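Local coordinates for protein NADH oxidoreductase (Mesorhizobium loti, PDB 3PI7) that probably binds NADPH and acts as an oxidoreductase of the quinone reductase type, pairing a GroES-like domain with a Rossmann-fold nucleotide-binding domain, at residues 52-57 / 124-129; 89-94 / 101-106. One frame throughout, in Å; residues are numbered along the deposited sequence. Where two conformers were deposited one is given.

Interaction 1: 52-57 / 124-129; sequences VLIKVN and AVAEAA
Val52, Leu53 and Ile54 lie against Ala126, Val125 and Ala124 as neighbouring antiparallel strands of the GroES-like domain. Four backbone hydrogen bonds join them in two reciprocal pairs. Val52 N gives to Ala126 O at 2.8 Å, and Ala126 N returns a bond to Val52 O. Two residues on, Ile54 N meets Ala124 O at 2.8 Å, and Ala124 N answers to Ile54 O. Leu53 and Val125 form the non-hydrogen-bonded pair between them, where CA-H...O contacts bridge the strands: Val125 CA lies 3.3 Å from Val52 O.

The apolar contacts divide between the two faces of the sheet. On one, Leu53 crosses Val125 obliquely, CD1 meeting Val125 CG2 at 3.8 Å; CG2, anti to the carbonyl carbon of Val125, is the branch that meets the leucine, while CG1 lies near Val52 O. On the other, Ile54 reaches diagonally past its partner, so that CD1 rests on Ala126 CB at 3.8 Å, while Val56 CG2 touches Ala124 CB at 3.8 Å. The small alanine methyls let Phe110 of strand 107-111 lie on both, and on Ile54 and Val56 as well.

Beyond the paired residues, Glu127 turns away and its carboxylate oxygens bond to Ser50 and Gln51, which ties the strand ends together again. The four bonds pair the facing N-H and C=O groups of Val52, Ile54, Ala124 and Ala126, so this buried pair of strands can carry aliphatic Leu53 and Val125 on one face and small alanines with Ile54 and Val56 under Phe110 on the other.

Interaction 2: 89-94 / 101-106; sequences GTIVAG and KSLVGK
Ile91 is gripped through its backbone at both ends by a single tight turn. Its N gives to Lys106 O at 2.9 Å, and its O takes a bond from Gly105 N at 2.7 Å. Those partners belong to a type II turn from Leu103 to Lys106, in which Gly105 has the positive phi of 96° where a CB would strike the preceding carbonyl oxygen.

The Ile91 side chain points into the turn. Its CD1 presses on Leu103 CB at 3.5 Å, while CG2, anti to the backbone N, lies 3.7 Å from Val104 CA. An alanine here would probably leave a gap against Leu103 and Val104, with the turn held by its backbone bonds but without that packing.

Past Ile91 the strand is irregular, Val92 and Ala93 together facing Leu53 as a classic beta bulge. Glycine also fits at position 94, since a CB there would come tight against Val104 CG2, which lies 3.7 Å from Gly94 N. Lys101 bends at its second torsion (chi2 -63°) and its NZ gives to Gly94 O at 2.9 Å from above the carbonyl plane. Water 1 accepts from both Gly94 N and Lys101 NZ. Lys101 NZ also makes a long, weak ion pair with Asp96; its close partners here, Gly94 O and the water, are neutral oxygens. Ile91 thus holds the turn with its backbone polar atoms while its side chain packs against Leu103 and Val104, and the link of Lys101, Gly94 and water closes the far end.

From the N terminus, the chain first runs through 52-57, then 89-94, enters helix 98-103, whose end and following turn form 101-106, and later reaches 124-129. Interaction 2 closes a short loop of six intervening residues; interaction 1 closes a much longer one of 66, and the former nests wholly inside the latter. The two meet in one sheet, where strand 51-56 lies between 86-94 and 123-127: Leu53 N probably bonds to Ala93 O, and Lys55 N to Thr90 O. A second meeting comes where Leu103 packs against Ala128. Together they join the helix and turn to three neighbouring strands of the sheet in the GroES-like domain.

Interaction 1: 52-57 / 124-129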
loop_
_atom_site.group_PDB
_atom_site.type_symbol
_atom_site.label_atom_id
_atom_site.label_comp_id
_atom_site.label_asym_id
_atom_site.label_seq_id
_atom_site.Cartn_x
_atom_site.Cartn_y
_atom_site.Cartn_z
ATOM N N VAL A 52 -1.219 -37.459 -1.519
ATOM C CA VAL A 52 -1.317 -38.503 -0.537
ATOM C C VAL A 52 -2.691 -38.449 0.097
ATOM O O VAL A 52 -3.312 -37.380 0.166
ATOM C CB VAL A 52 -0.191 -38.415 0.530
ATOM C CG1 VAL A 52 1.163 -38.729 -0.089
ATOM C CG2 VAL A 52 -0.191 -37.036 1.212
ATOM N N LEU A 53 -3.163 -39.605 0.517
ATOM C CA LEU A 53 -4.429 -39.739 1.232
ATOM C C LEU A 53 -4.077 -39.922 2.686
ATOM O O LEU A 53 -3.354 -40.874 3.053
ATOM C CB LEU A 53 -5.212 -40.951 0.703
ATOM C CG LEU A 53 -6.563 -41.134 1.340
ATOM C CD1 LEU A 53 -7.532 -39.995 0.942
ATOM C CD2 LEU A 53 -7.136 -42.473 1.027
ATOM N N ILE A 54 -4.566 -39.022 3.513
ATOM C CA ILE A 54 -4.240 -39.035 4.936
ATOM C C ILE A 54 -5.437 -39.443 5.780
ATOM O O ILE A 54 -6.509 -38.831 5.662
ATOM C CB ILE A 54 -3.741 -37.633 5.359
ATOM C CG1 ILE A 54 -2.502 -37.171 4.526
ATOM C CG2 ILE A 54 -3.388 -37.609 6.834
ATOM C CD1 ILE A 54 -2.640 -35.853 4.039
ATOM N N LYS A 55 -5.215 -40.379 6.722
ATOM C CA LYS A 55 -6.187 -40.749 7.726
ATOM C C LYS A 55 -6.027 -39.716 8.808
ATOM O O LYS A 55 -5.012 -39.719 9.498
ATOM C CB LYS A 55 -5.930 -42.184 8.252
ATOM C CG LYS A 55 -6.978 -42.594 9.262
ATOM C CD LYS A 55 -6.756 -43.994 9.883
ATOM C CE LYS A 55 -8.034 -44.347 10.637
ATOM N NZ LYS A 55 -8.183 -45.821 10.841
ATOM N N VAL A 56 -6.993 -38.790 8.913
ATOM C CA VAL A 56 -6.898 -37.657 9.814
ATOM C C VAL A 56 -7.073 -38.047 11.260
ATOM O O VAL A 56 -8.083 -38.667 11.635
ATOM C CB VAL A 56 -7.932 -36.553 9.428
ATOM C CG1 VAL A 56 -7.732 -35.327 10.290
ATOM C CG2 VAL A 56 -7.828 -36.189 7.949
ATOM N N ASN A 57 -6.088 -37.627 12.082
ATOM C CA ASN A 57 -6.128 -37.846 13.514
ATOM C C ASN A 57 -6.786 -36.637 14.183
ATOM O O ASN A 57 -7.704 -36.808 14.978
ATOM C CB ASN A 57 -4.717 -38.104 14.066
ATOM C CG ASN A 57 -4.702 -38.308 15.561
ATOM O OD1 ASN A 57 -5.648 -38.828 16.155
ATOM N ND2 ASN A 57 -3.606 -37.959 16.192
ATOM N N ALA A 124 -8.241 -37.068 4.229
ATOM C CA ALA A 124 -8.024 -35.823 3.470
ATOM C C ALA A 124 -7.014 -36.088 2.390
ATOM O O ALA A 124 -6.310 -37.103 2.442
ATOM C CB ALA A 124 -7.521 -34.722 4.408
ATOM N N VAL A 125 -6.956 -35.212 1.393
ATOM C CA VAL A 125 -5.945 -35.333 0.350
ATOM C C VAL A 125 -5.051 -34.104 0.424
ATOM O O VAL A 125 -5.548 -32.983 0.568
ATOM C CB VAL A 125 -6.567 -35.508 -1.064
ATOM C CG1 VAL A 125 -5.490 -35.490 -2.147
ATOM C CG2 VAL A 125 -7.386 -36.782 -1.141
ATOM N N ALA A 126 -3.744 -34.311 0.355
ATOM C CA ALA A 126 -2.818 -33.199 0.289
ATOM C C ALA A 126 -1.761 -33.507 -0.725
ATOM O O ALA A 126 -1.483 -34.686 -1.003
ATOM C CB ALA A 126 -2.189 -32.955 1.686
ATOM N N GLU A 127 -1.109 -32.474 -1.237
ATOM C CA GLU A 127 0.095 -32.672 -2.068
ATOM C C GLU A 127 1.161 -33.271 -1.194
ATOM O O GLU A 127 1.248 -32.898 -0.014
ATOM C CB GLU A 127 0.599 -31.314 -2.620
ATOM C CG GLU A 127 -0.348 -30.717 -3.636
ATOM C CD GLU A 127 -0.512 -31.517 -4.914
ATOM O OE1 GLU A 127 0.439 -32.229 -5.305
ATOM O OE2 GLU A 127 -1.636 -31.516 -5.462
ATOM N N ALA A 128 1.997 -34.181 -1.740
ATOM C CA ALA A 128 3.113 -34.731 -0.947
ATOM C C ALA A 128 3.958 -33.579 -0.394
ATOM O O ALA A 128 4.358 -33.576 0.792
ATOM C CB ALA A 128 3.957 -35.657 -1.808
ATOM N N ALA A 129 4.149 -32.551 -1.233
ATOM C CA ALA A 129 4.948 -31.362 -0.892
ATOM C C ALA A 129 4.327 -30.527 0.207
ATOM O O ALA A 129 5.000 -29.646 0.743
ATOM C CB ALA A 129 5.150 -30.508 -2.139
#

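Interaction 2: 89-94 / 101-106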
loop_
_atom_site.group_PDB
_atom_site.type_symbol
_atom_site.label_atom_id
_atom_site.label_comp_id
_atom_site.label_asym_id
_atom_site.label_seq_id
_atom_site.Cartn_x
_atom_site.Cartn_y
_atom_site.Cartn_z
ATOM N N GLY A 89 -2.123 -36.492 10.570
ATOM C CA GLY A 89 -2.639 -37.829 10.361
ATOM C C GLY A 89 -1.601 -38.730 9.768
ATOM O O GLY A 89 -0.452 -38.328 9.596
ATOM N N THR A 90 -2.016 -39.937 9.406
ATOM C CA THR A 90 -1.093 -40.911 8.848
ATOM C C THR A 90 -1.428 -41.132 7.400
ATOM O O THR A 90 -2.589 -41.313 7.070
ATOM C CB THR A 90 -1.155 -42.211 9.645
ATOM O OG1 THR A 90 -0.658 -41.935 10.965
ATOM C CG2 THR A 90 -0.301 -43.314 9.029
ATOM N N ILE A 91 -0.408 -41.142 6.552
ATOM C CA ILE A 91 -0.632 -41.386 5.110
ATOM C C ILE A 91 -0.894 -42.866 4.863
ATOM O O ILE A 91 -0.056 -43.707 5.176
ATOM C CB ILE A 91 0.544 -40.860 4.260
ATOM C CG1 ILE A 91 0.611 -39.305 4.399
ATOM C CG2 ILE A 91 0.307 -41.284 2.785
ATOM C CD1 ILE A 91 1.862 -38.696 3.989
ATOM N N VAL A 92 -2.060 -43.175 4.258
ATOM C CA VAL A 92 -2.490 -44.550 4.044
ATOM C C VAL A 92 -2.419 -44.910 2.576
ATOM O O VAL A 92 -2.479 -46.097 2.262
ATOM C CB VAL A 92 -3.906 -44.831 4.657
ATOM C CG1 VAL A 92 -3.844 -44.742 6.195
ATOM C CG2 VAL A 92 -4.967 -43.871 4.089
ATOM N N ALA A 93 -2.290 -43.916 1.683
ATOM C CA ALA A 93 -2.147 -44.162 0.242
ATOM C C ALA A 93 -1.490 -42.963 -0.421
ATOM O O ALA A 93 -1.563 -41.856 0.100
ATOM C CB ALA A 93 -3.503 -44.445 -0.416
ATOM N N GLY A 94 -0.826 -43.194 -1.540
ATOM C CA GLY A 94 -0.188 -42.113 -2.278
ATOM C C GLY A 94 -0.383 -42.328 -3.753
ATOM O O GLY A 94 -0.604 -43.457 -4.168
ATOM N N LYS A 101 4.641 -41.828 -2.895
ATOM C CA LYS A 101 4.804 -43.229 -2.465
ATOM C C LYS A 101 5.726 -43.378 -1.255
ATOM O O LYS A 101 5.435 -44.199 -0.375
ATOM C CB LYS A 101 5.315 -44.114 -3.619
ATOM C CG LYS A 101 4.277 -44.406 -4.693
ATOM C CD LYS A 101 3.080 -45.206 -4.153
ATOM C CE LYS A 101 2.119 -45.617 -5.248
ATOM N NZ LYS A 101 0.784 -45.956 -4.694
ATOM N N SER A 102 6.780 -42.565 -1.161
ATOM C CA SER A 102 7.736 -42.638 -0.060
ATOM C C SER A 102 7.161 -42.163 1.258
ATOM O O SER A 102 7.698 -42.492 2.320
ATOM C CB SER A 102 8.990 -41.824 -0.387
ATOM O OG SER A 102 9.667 -42.464 -1.457
ATOM N N LEU A 103 6.074 -41.390 1.197
ATOM C CA LEU A 103 5.455 -40.878 2.418
ATOM C C LEU A 103 4.467 -41.864 3.010
ATOM O O LEU A 103 4.028 -41.663 4.135
ATOM C CB LEU A 103 4.759 -39.550 2.143
ATOM C CG LEU A 103 5.636 -38.322 1.874
ATOM C CD1 LEU A 103 4.736 -37.096 1.594
ATOM C CD2 LEU A 103 6.578 -38.017 3.079
ATOM N N VAL A 104 4.057 -42.895 2.251
ATOM C CA VAL A 104 3.032 -43.822 2.767
ATOM C C VAL A 104 3.487 -44.453 4.097
ATOM O O VAL A 104 4.617 -44.944 4.218
ATOM C CB VAL A 104 2.617 -44.869 1.708
ATOM C CG1 VAL A 104 1.592 -45.838 2.268
ATOM C CG2 VAL A 104 2.074 -44.183 0.461
ATOM N N GLY A 105 2.593 -44.398 5.093
ATOM C CA GLY A 105 2.852 -44.920 6.432
ATOM C C GLY A 105 3.318 -43.863 7.399
ATOM O O GLY A 105 3.335 -44.104 8.609
ATOM N N LYS A 106 3.749 -42.684 6.886
ATOM C CA LYS A 106 4.298 -41.660 7.751
ATOM C C LYS A 106 3.210 -40.810 8.344
ATOM O O LYS A 106 2.167 -40.592 7.737
ATOM C CB LYS A 106 5.323 -40.791 6.989
ATOM C CG LYS A 106 6.572 -41.601 6.702
ATOM C CD LYS A 106 7.634 -40.841 5.925
ATOM C CE LYS A 106 8.882 -41.698 5.804
ATOM N NZ LYS A 106 9.401 -41.750 4.400
HETATM O O HOH W 1 -0.282 -46.094 -1.939
#